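Local atomic coordinates of Serine/threonine-protein kinase Tel1 (Chaetomium thermophilum, PDB entry 6SKY), a protein that phosphorylates serine and threonine residues of proteins at the expense of ATP and probably activates checkpoint signalling when DNA is damaged. Residues Leu1600-Thr1605 and Leu1630-Arg1635; Leu1637-Ala1642 and Glu2113-Trp2118; Gly1645-Asp1650 and Val2079-Leu2084; Gly2122-Val2127 and Asp2170-His2175. One frame throughout, in Å; residues are numbered along the deposited sequence.

Interaction 1: residues Leu1600-Thr1605 and Leu1630-Arg1635; sequences LDVIET and LAWAGR
The indole of Trp1632 meets the carboxylate of Asp1601 edge to edge, the two planes only 13° apart, while the guanidinium of Arg1635 takes the same carboxylate at its own edge. The contact pins an Asx turn, in the loop before helix 1606-1619, to helix 1627-1644 of the alpha solenoid. Apolar methyls reach the indole obliquely: Val1602 CG1 lies 4.1 Å from Trp1632 CZ2, and Ile1603 CD1 lies 4.3 Å from that same carbon. The rings of Phe1592 and Tyr1629 also meet the indole, and helix 1557-1569 packs on it through Leu1562 and Leu1566. Aspartate suits this turn because its short side chain can fold back: OD1 of Asp1601 accepts from N of Ile1603 at 2.9 Å, in a nearly straight bond. Its CG stands anti to the backbone N: chi1 (-163°) carries the carboxylate toward the helix, and chi2 (-53°) turns OD2 to Arg1635. Tryptophan brings a long apolar plate with a single N-H at its rim; arginine, one helical turn on, brings a charge that would favour the ionised carboxylate. Arg1635 has further acceptors, giving NH2 to Pro1595 O and, weakly, NH1 to Ser1597 O. Asp1601 thus divides its oxygens: OD2 forms a salt bridge with Arg1635 NH1 at 3.0 Å, and OD1 receives a weak bond from Trp1632 NE1 at 3.4 Å.

Interaction 2: residues Leu1637-Ala1642 and Glu2113-Trp2118; sequences LGRSFA and EKRSKW
Two arginines of contrasting shape frame this buried crossing. Arg2115 runs extended from CG to NE, its CG anti to the carbonyl carbon, and so lays its aliphatic stem along the carbonyl oxygen of Ala1642, its CG coming 3.3 Å from Ala1642 O. At the tip, the guanidinium turns one face to the methyl of Ala1642, which sits over its centre, with CB and Arg2115 CZ 4.1 Å apart. Alanine suits the place because so small a side chain lets the flat group lie close to the helix. Arg1639 starts with CG anti to the backbone N and then bends at chi3, crossing Arg2115 obliquely; Arg1639 NH1 and Arg2115 NH1 are 4.3 Å apart. Separate carboxylates probably temper this repulsion, since Arg1639 is paired with Asp2095 and Arg2115 with Asp1606. Trp2118 has a chi1 of 95°, which swings its indole toward the first helix. There Trp2118 NE1 donates to Ala1642 O at 2.8 Å, a bent bond (130°) that reaches the oxygen from well above the carbonyl plane. The indole thus supplies a donor to a carbonyl in the helix's last turn, where backbone partners run out. Phe1641, CG anti to its backbone N, extends its ring to Leu2084 and Ile2130. This long-range helix-helix crossing at 63°, segment axes 11.4 Å apart, joins helix 1627-1644 of the alpha solenoid to helix 2102-2119 of the FAT domain, across 471 residues.

Interaction 3: residues Gly1645-Asp1650 and Val2079-Leu2084; sequences GEVPED and VLRQQL
Where helix 1627-1644 ends, Gly1645 adopts a positive phi (68°), a backbone turn that glycine makes easily at a helix C-terminus, and the chain leaves as a loop laid against helix 2077-2097 of the FAT alpha solenoid. Val1647 carries the contact, directed toward that helix and met there by three residues. Leu2080 comes first: its CG stands anti to the backbone N, bringing CD2 to within 3.9 Å of Val1647 CG1, and Leu1651 and Leu1652 add to the apolar surroundings. Arg2081 follows; its CG is anti to the carbonyl carbon and its chain bends at chi3 (80°), folding the guanidinium over the valine so that one face receives CG2, offset toward the rim. Its charge is met outside the contact, where NE forms a salt bridge with Asp2126, so the same flat group serves a methyl and a carboxylate. One helical turn beyond Leu2080, Leu2084 crosses Val1647 at about a right angle and touches both branches, its CD1 lying 3.8 Å from Val1647 CG1. An alanine at Val1647 would remove both gamma methyls and would probably loosen the loop's hold on Leu2080, Leu2084 and the guanidinium face. The branched valine suits the place because its two methyls diverge: CG1 meets the two leucines of the helix, whereas Val1647 CG2 lies 3.7 Å from Leu2084 CD1 and 3.4 Å from Arg2081 NH2.

Interaction 4: residues Gly2122-Val2127 and Asp2170-His2175; sequences GRYADV and DIFRFH
Polar bonding here centres on the imidazole of His2175, just past the end of helix 2154-2174. NE2 of His2175 donates a weak bond to Gly2122 O at 3.4 Å, with the oxygen near the ring plane at the edge. On its other side, ND1 of His2175 points back to Ile2171 O, also weakly and at 3.4 Å, so the ring spans from its own helix to the loop that leads into helix 2124-2143. Histidine suits this bridge because its two nitrogens face different ways, but both can donate together only if it is protonated; on a neutral ring one weak bond would probably lapse. Arg2637 of the kinase part, which bonds weakly to Gly2122 O and touches His2175, may oppose that protonation.

Among the aromatic contacts, Tyr2124 has CG anti to its backbone N (chi1 174°) and offers its ring edge to the histidine, CD1 lying 3.6 Å from His2175 CD2. The two planes are inclined at 41°. Farther along, Tyr2124 CE1 approaches Phe2172 CE1 at 4.4 Å, and both rings pack on Glu2180 of the next helix.

Purely apolar contact comes deeper, where Val2127 CG1 and Ile2171 CG2 meet methyl to methyl at 4.0 Å, crossing obliquely, while Trp2118 also packs on the valine. An alanine at His2175 would lose both weak bonds and the contact with Tyr2124, and would probably loosen the helix end from Gly2122. The start of one helix facing the end of the next is the helical hairpin, the building unit of alpha solenoids such as this FAT domain.

In the fold
Interactions 1, 2 and 3 follow helix 1627-1644 from its first half to the loop beyond its end, and all three are buried; interaction 4, only partly buried, lies within the FAT domain and borders the kinase part. Interaction 1 is local, and combines a salt bridge with apolar packing on an indole. Interactions 2 and 3 join regions more than 400 residues apart, interaction 2 through arginine stems and an indole, interaction 3 mainly through methyls. Interaction 4 relies on aromatic edges and weak bonds. Further packing ties them together: Thr1605 of interaction 1 touches Arg1639 of interaction 2, whose Trp2118 lies on Gly1645 of interaction 3 and whose Ser2116 meets Ile2171 of interaction 4.

Interaction 1: residues Leu1600-Thr1605 and Leu1630-Arg1635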
# COMPACT_ATOMS: atom_id res chain seq x y z
N LEU A 1600 -14.70 28.06 -41.33
CA LEU A 1600 -14.45 29.16 -42.25
C LEU A 1600 -13.24 29.98 -41.86
O LEU A 1600 -13.11 31.13 -42.29
CB LEU A 1600 -15.67 30.07 -42.32
CG LEU A 1600 -17.01 29.35 -42.45
CD1 LEU A 1600 -18.14 30.36 -42.43
CD2 LEU A 1600 -17.04 28.52 -43.72
N ASP A 1601 -12.35 29.43 -41.04
CA ASP A 1601 -11.23 30.16 -40.49
C ASP A 1601 -9.96 29.82 -41.26
O ASP A 1601 -9.78 28.70 -41.73
CB ASP A 1601 -11.06 29.83 -39.01
CG ASP A 1601 -10.19 30.82 -38.29
OD1 ASP A 1601 -9.07 31.08 -38.75
OD2 ASP A 1601 -10.63 31.35 -37.25
N VAL A 1602 -9.07 30.81 -41.38
CA VAL A 1602 -7.83 30.60 -42.11
C VAL A 1602 -6.92 29.63 -41.38
O VAL A 1602 -6.06 29.00 -42.00
CB VAL A 1602 -7.13 31.95 -42.38
CG1 VAL A 1602 -6.62 32.56 -41.09
CG2 VAL A 1602 -6.02 31.79 -43.38
N ILE A 1603 -7.10 29.49 -40.07
CA ILE A 1603 -6.43 28.46 -39.28
C ILE A 1603 -7.53 27.64 -38.62
O ILE A 1603 -8.21 28.12 -37.71
CB ILE A 1603 -5.48 29.05 -38.24
CG1 ILE A 1603 -4.32 29.76 -38.93
CG2 ILE A 1603 -4.96 27.95 -37.34
CD1 ILE A 1603 -3.25 30.23 -37.99
N GLU A 1604 -7.71 26.40 -39.09
CA GLU A 1604 -8.78 25.55 -38.60
C GLU A 1604 -8.33 24.16 -38.16
O GLU A 1604 -9.09 23.49 -37.45
CB GLU A 1604 -9.87 25.39 -39.67
CG GLU A 1604 -9.48 24.52 -40.83
CD GLU A 1604 -10.52 24.52 -41.93
OE1 GLU A 1604 -10.79 25.60 -42.50
OE2 GLU A 1604 -11.08 23.44 -42.23
N THR A 1605 -7.15 23.71 -38.54
CA THR A 1605 -6.63 22.41 -38.14
C THR A 1605 -5.72 22.57 -36.94
O THR A 1605 -5.21 23.65 -36.66
CB THR A 1605 -5.88 21.76 -39.31
OG1 THR A 1605 -6.66 21.88 -40.50
CG2 THR A 1605 -5.63 20.30 -39.06
N LEU A 1630 -7.36 40.08 -30.83
CA LEU A 1630 -6.92 39.36 -29.64
C LEU A 1630 -7.77 38.12 -29.39
O LEU A 1630 -7.25 37.11 -28.93
CB LEU A 1630 -6.95 40.27 -28.43
CG LEU A 1630 -5.83 41.29 -28.37
CD1 LEU A 1630 -5.71 41.82 -26.98
CD2 LEU A 1630 -4.54 40.68 -28.81
N ALA A 1631 -9.06 38.18 -29.70
CA ALA A 1631 -9.88 36.98 -29.60
C ALA A 1631 -9.43 35.92 -30.59
O ALA A 1631 -9.36 34.73 -30.25
CB ALA A 1631 -11.35 37.31 -29.81
N TRP A 1632 -9.11 36.32 -31.81
CA TRP A 1632 -8.62 35.35 -32.80
C TRP A 1632 -7.28 34.76 -32.38
O TRP A 1632 -7.04 33.56 -32.53
CB TRP A 1632 -8.53 36.03 -34.16
CG TRP A 1632 -8.00 35.16 -35.24
CD1 TRP A 1632 -8.68 34.25 -35.97
CD2 TRP A 1632 -6.65 35.12 -35.71
NE1 TRP A 1632 -7.85 33.64 -36.86
CE2 TRP A 1632 -6.60 34.16 -36.73
CE3 TRP A 1632 -5.49 35.81 -35.37
CZ2 TRP A 1632 -5.43 33.87 -37.40
CZ3 TRP A 1632 -4.34 35.52 -36.04
CH2 TRP A 1632 -4.31 34.56 -37.04
N ALA A 1633 -6.38 35.59 -31.85
CA ALA A 1633 -5.09 35.09 -31.39
C ALA A 1633 -5.26 34.15 -30.22
O ALA A 1633 -4.53 33.16 -30.10
CB ALA A 1633 -4.19 36.26 -31.01
N GLY A 1634 -6.21 34.43 -29.33
CA GLY A 1634 -6.50 33.51 -28.25
C GLY A 1634 -7.04 32.19 -28.75
O GLY A 1634 -6.71 31.14 -28.23
N ARG A 1635 -7.89 32.23 -29.77
CA ARG A 1635 -8.39 30.99 -30.34
C ARG A 1635 -7.27 30.15 -30.94
O ARG A 1635 -7.23 28.93 -30.76
CB ARG A 1635 -9.45 31.30 -31.39
CG ARG A 1635 -10.43 30.21 -31.61
CD ARG A 1635 -11.09 30.38 -32.94
NE ARG A 1635 -12.44 30.89 -32.84
CZ ARG A 1635 -13.16 31.26 -33.89
NH1 ARG A 1635 -12.65 31.19 -35.10
NH2 ARG A 1635 -14.39 31.71 -33.72

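Interaction 2: residues Leu1637-Ala1642 and Glu2113-Trp2118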
# COMPACT_ATOMS: atom_id res chain seq x y z
N LEU A 1637 -3.97 30.30 -30.10
CA LEU A 1637 -3.11 29.81 -29.02
C LEU A 1637 -3.79 28.70 -28.24
O LEU A 1637 -3.13 27.74 -27.82
CB LEU A 1637 -2.75 30.95 -28.08
CG LEU A 1637 -1.78 32.01 -28.56
CD1 LEU A 1637 -1.66 33.06 -27.49
CD2 LEU A 1637 -0.44 31.39 -28.83
N GLY A 1638 -5.10 28.80 -28.03
CA GLY A 1638 -5.80 27.76 -27.31
C GLY A 1638 -5.87 26.47 -28.09
O GLY A 1638 -5.73 25.39 -27.51
N ARG A 1639 -6.06 26.55 -29.40
CA ARG A 1639 -6.05 25.34 -30.21
C ARG A 1639 -4.66 24.72 -30.24
O ARG A 1639 -4.52 23.49 -30.20
CB ARG A 1639 -6.54 25.66 -31.61
CG ARG A 1639 -6.86 24.45 -32.42
CD ARG A 1639 -7.44 24.86 -33.75
NE ARG A 1639 -8.52 25.82 -33.59
CZ ARG A 1639 -9.80 25.47 -33.45
NH1 ARG A 1639 -10.14 24.19 -33.45
NH2 ARG A 1639 -10.73 26.40 -33.30
N SER A 1640 -3.62 25.54 -30.28
CA SER A 1640 -2.26 25.01 -30.25
C SER A 1640 -1.96 24.31 -28.93
O SER A 1640 -1.31 23.25 -28.92
CB SER A 1640 -1.26 26.14 -30.49
OG SER A 1640 0.03 25.75 -30.10
N PHE A 1641 -2.40 24.87 -27.81
CA PHE A 1641 -2.13 24.24 -26.52
C PHE A 1641 -2.99 23.00 -26.33
O PHE A 1641 -2.53 22.01 -25.76
CB PHE A 1641 -2.37 25.23 -25.39
CG PHE A 1641 -2.02 24.71 -24.04
CD1 PHE A 1641 -2.98 24.18 -23.22
CD2 PHE A 1641 -0.73 24.77 -23.58
CE1 PHE A 1641 -2.65 23.71 -21.98
CE2 PHE A 1641 -0.41 24.30 -22.34
CZ PHE A 1641 -1.37 23.78 -21.55
N ALA A 1642 -4.23 23.02 -26.79
CA ALA A 1642 -5.06 21.84 -26.71
C ALA A 1642 -4.57 20.73 -27.62
O ALA A 1642 -4.89 19.56 -27.37
CB ALA A 1642 -6.51 22.18 -27.05
N GLU A 2113 -9.99 12.49 -29.60
CA GLU A 2113 -9.14 11.30 -29.51
C GLU A 2113 -7.67 11.60 -29.81
O GLU A 2113 -6.77 11.13 -29.10
CB GLU A 2113 -9.68 10.23 -30.45
CG GLU A 2113 -11.10 9.84 -30.12
CD GLU A 2113 -11.73 8.98 -31.20
OE1 GLU A 2113 -12.98 8.97 -31.30
OE2 GLU A 2113 -10.99 8.32 -31.95
N LYS A 2114 -7.40 12.38 -30.86
CA LYS A 2114 -6.00 12.74 -31.14
C LYS A 2114 -5.38 13.52 -29.98
O LYS A 2114 -4.22 13.28 -29.57
CB LYS A 2114 -5.92 13.55 -32.42
CG LYS A 2114 -6.61 12.90 -33.60
CD LYS A 2114 -6.88 13.90 -34.69
CE LYS A 2114 -7.79 13.32 -35.77
NZ LYS A 2114 -8.35 14.37 -36.66
N ARG A 2115 -6.13 14.46 -29.42
CA ARG A 2115 -5.59 15.17 -28.27
C ARG A 2115 -5.35 14.23 -27.11
O ARG A 2115 -4.42 14.45 -26.33
CB ARG A 2115 -6.52 16.31 -27.90
CG ARG A 2115 -6.66 17.27 -29.02
CD ARG A 2115 -7.74 18.26 -28.79
NE ARG A 2115 -7.74 19.26 -29.83
CZ ARG A 2115 -8.64 20.22 -29.94
NH1 ARG A 2115 -8.55 21.11 -30.92
NH2 ARG A 2115 -9.63 20.28 -29.07
N SER A 2116 -6.14 13.17 -26.98
CA SER A 2116 -5.85 12.17 -25.95
C SER A 2116 -4.49 11.55 -26.18
O SER A 2116 -3.76 11.24 -25.22
CB SER A 2116 -6.91 11.08 -25.96
OG SER A 2116 -6.73 10.24 -27.07
N LYS A 2117 -4.15 11.31 -27.45
CA LYS A 2117 -2.82 10.81 -27.76
C LYS A 2117 -1.74 11.70 -27.17
O LYS A 2117 -0.76 11.21 -26.60
CB LYS A 2117 -2.61 10.68 -29.27
CG LYS A 2117 -3.75 10.03 -30.02
CD LYS A 2117 -3.89 8.55 -29.72
CE LYS A 2117 -4.96 7.94 -30.59
NZ LYS A 2117 -5.00 6.46 -30.49
N TRP A 2118 -1.89 13.02 -27.31
CA TRP A 2118 -0.89 13.89 -26.65
C TRP A 2118 -1.01 13.82 -25.13
O TRP A 2118 0.01 13.87 -24.43
CB TRP A 2118 -0.96 15.35 -27.14
CG TRP A 2118 -1.78 16.38 -26.35
CD1 TRP A 2118 -2.92 16.97 -26.76
CD2 TRP A 2118 -1.48 16.97 -25.06
NE1 TRP A 2118 -3.38 17.85 -25.82
CE2 TRP A 2118 -2.51 17.86 -24.77
CE3 TRP A 2118 -0.46 16.79 -24.13
CZ2 TRP A 2118 -2.55 18.58 -23.59
CZ3 TRP A 2118 -0.51 17.51 -22.96
CH2 TRP A 2118 -1.55 18.39 -22.70

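Interaction 3: residues Gly1645-Asp1650 and Val2079-Leu2084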
# COMPACT_ATOMS: atom_id res chain seq x y z
N GLY A 1645 -0.19 20.76 -25.87
CA GLY A 1645 0.10 20.86 -24.46
C GLY A 1645 1.43 21.49 -24.15
O GLY A 1645 1.95 21.30 -23.05
N GLU A 1646 1.99 22.24 -25.09
CA GLU A 1646 3.29 22.87 -24.95
C GLU A 1646 3.16 24.38 -25.03
O GLU A 1646 2.42 24.90 -25.86
CB GLU A 1646 4.25 22.38 -26.03
CG GLU A 1646 4.90 21.06 -25.71
CD GLU A 1646 5.45 20.37 -26.93
OE1 GLU A 1646 5.47 21.01 -28.00
OE2 GLU A 1646 5.84 19.19 -26.83
N VAL A 1647 3.89 25.07 -24.17
CA VAL A 1647 3.89 26.52 -24.09
C VAL A 1647 4.80 27.09 -25.18
O VAL A 1647 5.90 26.56 -25.39
CB VAL A 1647 4.35 26.99 -22.71
CG1 VAL A 1647 4.31 28.48 -22.61
CG2 VAL A 1647 3.50 26.37 -21.65
N PRO A 1648 4.40 28.13 -25.90
CA PRO A 1648 5.34 28.82 -26.78
C PRO A 1648 6.52 29.37 -25.99
O PRO A 1648 6.37 29.92 -24.90
CB PRO A 1648 4.50 29.95 -27.40
CG PRO A 1648 3.28 30.04 -26.55
CD PRO A 1648 3.04 28.67 -26.03
N GLU A 1649 7.72 29.22 -26.56
CA GLU A 1649 8.95 29.43 -25.81
C GLU A 1649 9.23 30.90 -25.51
O GLU A 1649 10.08 31.18 -24.67
CB GLU A 1649 10.12 28.84 -26.57
CG GLU A 1649 9.86 27.43 -27.07
CD GLU A 1649 11.12 26.72 -27.51
OE1 GLU A 1649 12.20 27.35 -27.48
OE2 GLU A 1649 11.03 25.53 -27.89
N ASP A 1650 8.55 31.83 -26.16
CA ASP A 1650 8.71 33.23 -25.80
C ASP A 1650 8.15 33.51 -24.42
O ASP A 1650 8.63 34.42 -23.73
CB ASP A 1650 8.04 34.12 -26.84
CG ASP A 1650 7.57 33.35 -28.06
OD1 ASP A 1650 8.14 32.28 -28.34
OD2 ASP A 1650 6.64 33.83 -28.73
N VAL A 2079 0.72 29.63 -13.08
CA VAL A 2079 -0.33 30.55 -13.51
C VAL A 2079 -0.37 30.65 -15.02
O VAL A 2079 -1.44 30.73 -15.63
CB VAL A 2079 -0.13 31.92 -12.85
CG1 VAL A 2079 -1.23 32.86 -13.26
CG2 VAL A 2079 -0.08 31.78 -11.36
N LEU A 2080 0.80 30.65 -15.65
CA LEU A 2080 0.88 30.72 -17.10
C LEU A 2080 0.19 29.54 -17.75
O LEU A 2080 -0.60 29.69 -18.69
CB LEU A 2080 2.34 30.79 -17.52
CG LEU A 2080 2.65 31.03 -18.98
CD1 LEU A 2080 2.52 32.50 -19.27
CD2 LEU A 2080 4.04 30.55 -19.28
N ARG A 2081 0.46 28.33 -17.25
CA ARG A 2081 -0.17 27.16 -17.84
C ARG A 2081 -1.65 27.08 -17.50
O ARG A 2081 -2.43 26.56 -18.30
CB ARG A 2081 0.56 25.90 -17.40
CG ARG A 2081 2.04 25.98 -17.68
CD ARG A 2081 2.75 24.73 -17.24
NE ARG A 2081 2.58 23.69 -18.24
CZ ARG A 2081 3.46 23.43 -19.19
NH1 ARG A 2081 3.21 22.46 -20.07
NH2 ARG A 2081 4.58 24.13 -19.27
N GLN A 2082 -2.07 27.62 -16.35
CA GLN A 2082 -3.49 27.72 -16.07
C GLN A 2082 -4.20 28.61 -17.08
O GLN A 2082 -5.30 28.29 -17.54
CB GLN A 2082 -3.71 28.24 -14.66
CG GLN A 2082 -3.48 27.22 -13.58
CD GLN A 2082 -3.48 27.83 -12.20
OE1 GLN A 2082 -3.72 29.02 -12.03
NE2 GLN A 2082 -3.20 27.02 -11.20
N GLN A 2083 -3.59 29.74 -17.42
CA GLN A 2083 -4.20 30.63 -18.41
C GLN A 2083 -4.25 29.98 -19.79
O GLN A 2083 -5.23 30.12 -20.52
CB GLN A 2083 -3.43 31.94 -18.49
CG GLN A 2083 -3.32 32.68 -17.20
CD GLN A 2083 -4.64 33.14 -16.68
OE1 GLN A 2083 -5.56 33.38 -17.45
NE2 GLN A 2083 -4.75 33.27 -15.37
N LEU A 2084 -3.19 29.26 -20.17
CA LEU A 2084 -3.22 28.57 -21.45
C LEU A 2084 -4.28 27.48 -21.47
O LEU A 2084 -4.93 27.25 -22.50
CB LEU A 2084 -1.85 28.01 -21.77
CG LEU A 2084 -0.85 29.04 -22.26
CD1 LEU A 2084 0.53 28.46 -22.27
CD2 LEU A 2084 -1.24 29.48 -23.63

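Interaction 4: residues Gly2122-Val2127 and Asp2170-His2175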
# COMPACT_ATOMS: atom_id res chain seq x y z
N GLY A 2122 1.39 13.98 -20.95
CA GLY A 2122 1.57 15.36 -20.55
C GLY A 2122 1.49 15.57 -19.06
O GLY A 2122 1.26 14.66 -18.27
N ARG A 2123 1.70 16.82 -18.67
CA ARG A 2123 1.66 17.20 -17.27
C ARG A 2123 0.26 17.02 -16.72
O ARG A 2123 -0.73 17.20 -17.43
CB ARG A 2123 2.12 18.64 -17.13
CG ARG A 2123 2.46 19.05 -15.73
CD ARG A 2123 3.30 20.30 -15.75
NE ARG A 2123 4.32 20.23 -16.79
CZ ARG A 2123 5.37 21.03 -16.85
NH1 ARG A 2123 6.25 20.89 -17.83
NH2 ARG A 2123 5.55 21.96 -15.92
N TYR A 2124 0.16 16.67 -15.45
CA TYR A 2124 -1.14 16.27 -14.93
C TYR A 2124 -2.05 17.46 -14.66
O TYR A 2124 -3.27 17.34 -14.83
CB TYR A 2124 -1.00 15.45 -13.66
CG TYR A 2124 -2.33 15.15 -13.02
CD1 TYR A 2124 -3.25 14.31 -13.64
CD2 TYR A 2124 -2.69 15.74 -11.83
CE1 TYR A 2124 -4.46 14.06 -13.07
CE2 TYR A 2124 -3.90 15.49 -11.25
CZ TYR A 2124 -4.78 14.65 -11.88
OH TYR A 2124 -6.00 14.40 -11.30
N ALA A 2125 -1.51 18.59 -14.22
CA ALA A 2125 -2.36 19.74 -13.94
C ALA A 2125 -3.09 20.21 -15.19
O ALA A 2125 -4.31 20.43 -15.18
CB ALA A 2125 -1.53 20.87 -13.34
N ASP A 2126 -2.36 20.34 -16.30
CA ASP A 2126 -2.96 20.79 -17.55
C ASP A 2126 -4.00 19.80 -18.05
O ASP A 2126 -5.08 20.19 -18.49
CB ASP A 2126 -1.88 20.98 -18.61
CG ASP A 2126 -0.63 21.60 -18.05
OD1 ASP A 2126 -0.69 22.18 -16.95
OD2 ASP A 2126 0.43 21.51 -18.72
N VAL A 2127 -3.68 18.51 -17.98
CA VAL A 2127 -4.59 17.49 -18.49
C VAL A 2127 -5.86 17.46 -17.67
O VAL A 2127 -6.97 17.41 -18.22
CB VAL A 2127 -3.89 16.12 -18.49
CG1 VAL A 2127 -4.87 15.04 -18.82
CG2 VAL A 2127 -2.78 16.12 -19.49
N ASP A 2170 -10.26 6.63 -19.85
CA ASP A 2170 -8.99 6.04 -20.29
C ASP A 2170 -7.80 6.91 -19.89
O ASP A 2170 -6.81 6.42 -19.31
CB ASP A 2170 -8.98 5.83 -21.79
CG ASP A 2170 -10.17 5.06 -22.28
OD1 ASP A 2170 -10.95 4.58 -21.44
OD2 ASP A 2170 -10.34 4.94 -23.51
N ILE A 2171 -7.88 8.20 -20.21
CA ILE A 2171 -6.75 9.09 -19.92
C ILE A 2171 -6.46 9.12 -18.43
O ILE A 2171 -5.31 9.01 -18.00
CB ILE A 2171 -7.01 10.50 -20.46
CG1 ILE A 2171 -7.19 10.47 -21.97
CG2 ILE A 2171 -5.86 11.39 -20.14
CD1 ILE A 2171 -7.77 11.71 -22.52
N PHE A 2172 -7.49 9.30 -17.61
CA PHE A 2172 -7.29 9.35 -16.16
C PHE A 2172 -6.78 8.03 -15.61
O PHE A 2172 -6.12 8.01 -14.58
CB PHE A 2172 -8.59 9.72 -15.46
CG PHE A 2172 -8.90 11.17 -15.51
CD1 PHE A 2172 -7.94 12.11 -15.22
CD2 PHE A 2172 -10.16 11.61 -15.86
CE1 PHE A 2172 -8.23 13.44 -15.28
CE2 PHE A 2172 -10.45 12.93 -15.91
CZ PHE A 2172 -9.48 13.85 -15.62
N ARG A 2173 -7.11 6.92 -16.26
CA ARG A 2173 -6.59 5.65 -15.80
C ARG A 2173 -5.09 5.56 -16.01
O ARG A 2173 -4.37 5.08 -15.13
CB ARG A 2173 -7.29 4.50 -16.51
CG ARG A 2173 -6.91 3.15 -15.98
CD ARG A 2173 -7.97 2.11 -16.26
NE ARG A 2173 -9.27 2.48 -15.73
CZ ARG A 2173 -10.32 2.75 -16.49
NH1 ARG A 2173 -11.48 3.08 -15.94
NH2 ARG A 2173 -10.21 2.67 -17.81
N PHE A 2174 -4.58 6.03 -17.15
CA PHE A 2174 -3.13 5.94 -17.33
C PHE A 2174 -2.37 6.78 -16.31
O PHE A 2174 -1.26 6.42 -15.91
CB PHE A 2174 -2.70 6.35 -18.74
CG PHE A 2174 -1.21 6.28 -18.94
CD1 PHE A 2174 -0.59 5.08 -19.20
CD2 PHE A 2174 -0.43 7.41 -18.83
CE1 PHE A 2174 0.78 5.01 -19.37
CE2 PHE A 2174 0.94 7.34 -19.00
CZ PHE A 2174 1.54 6.14 -19.27
N HIS A 2175 -2.93 7.90 -15.88
CA HIS A 2175 -2.25 8.74 -14.90
C HIS A 2175 -2.36 8.21 -13.48
O HIS A 2175 -1.85 8.86 -12.56
CB HIS A 2175 -2.82 10.16 -14.92
CG HIS A 2175 -2.25 11.02 -16.00
ND1 HIS A 2175 -2.46 10.79 -17.33
CD2 HIS A 2175 -1.48 12.13 -15.93
CE1 HIS A 2175 -1.84 11.71 -18.04
NE2 HIS A 2175 -1.24 12.54 -17.21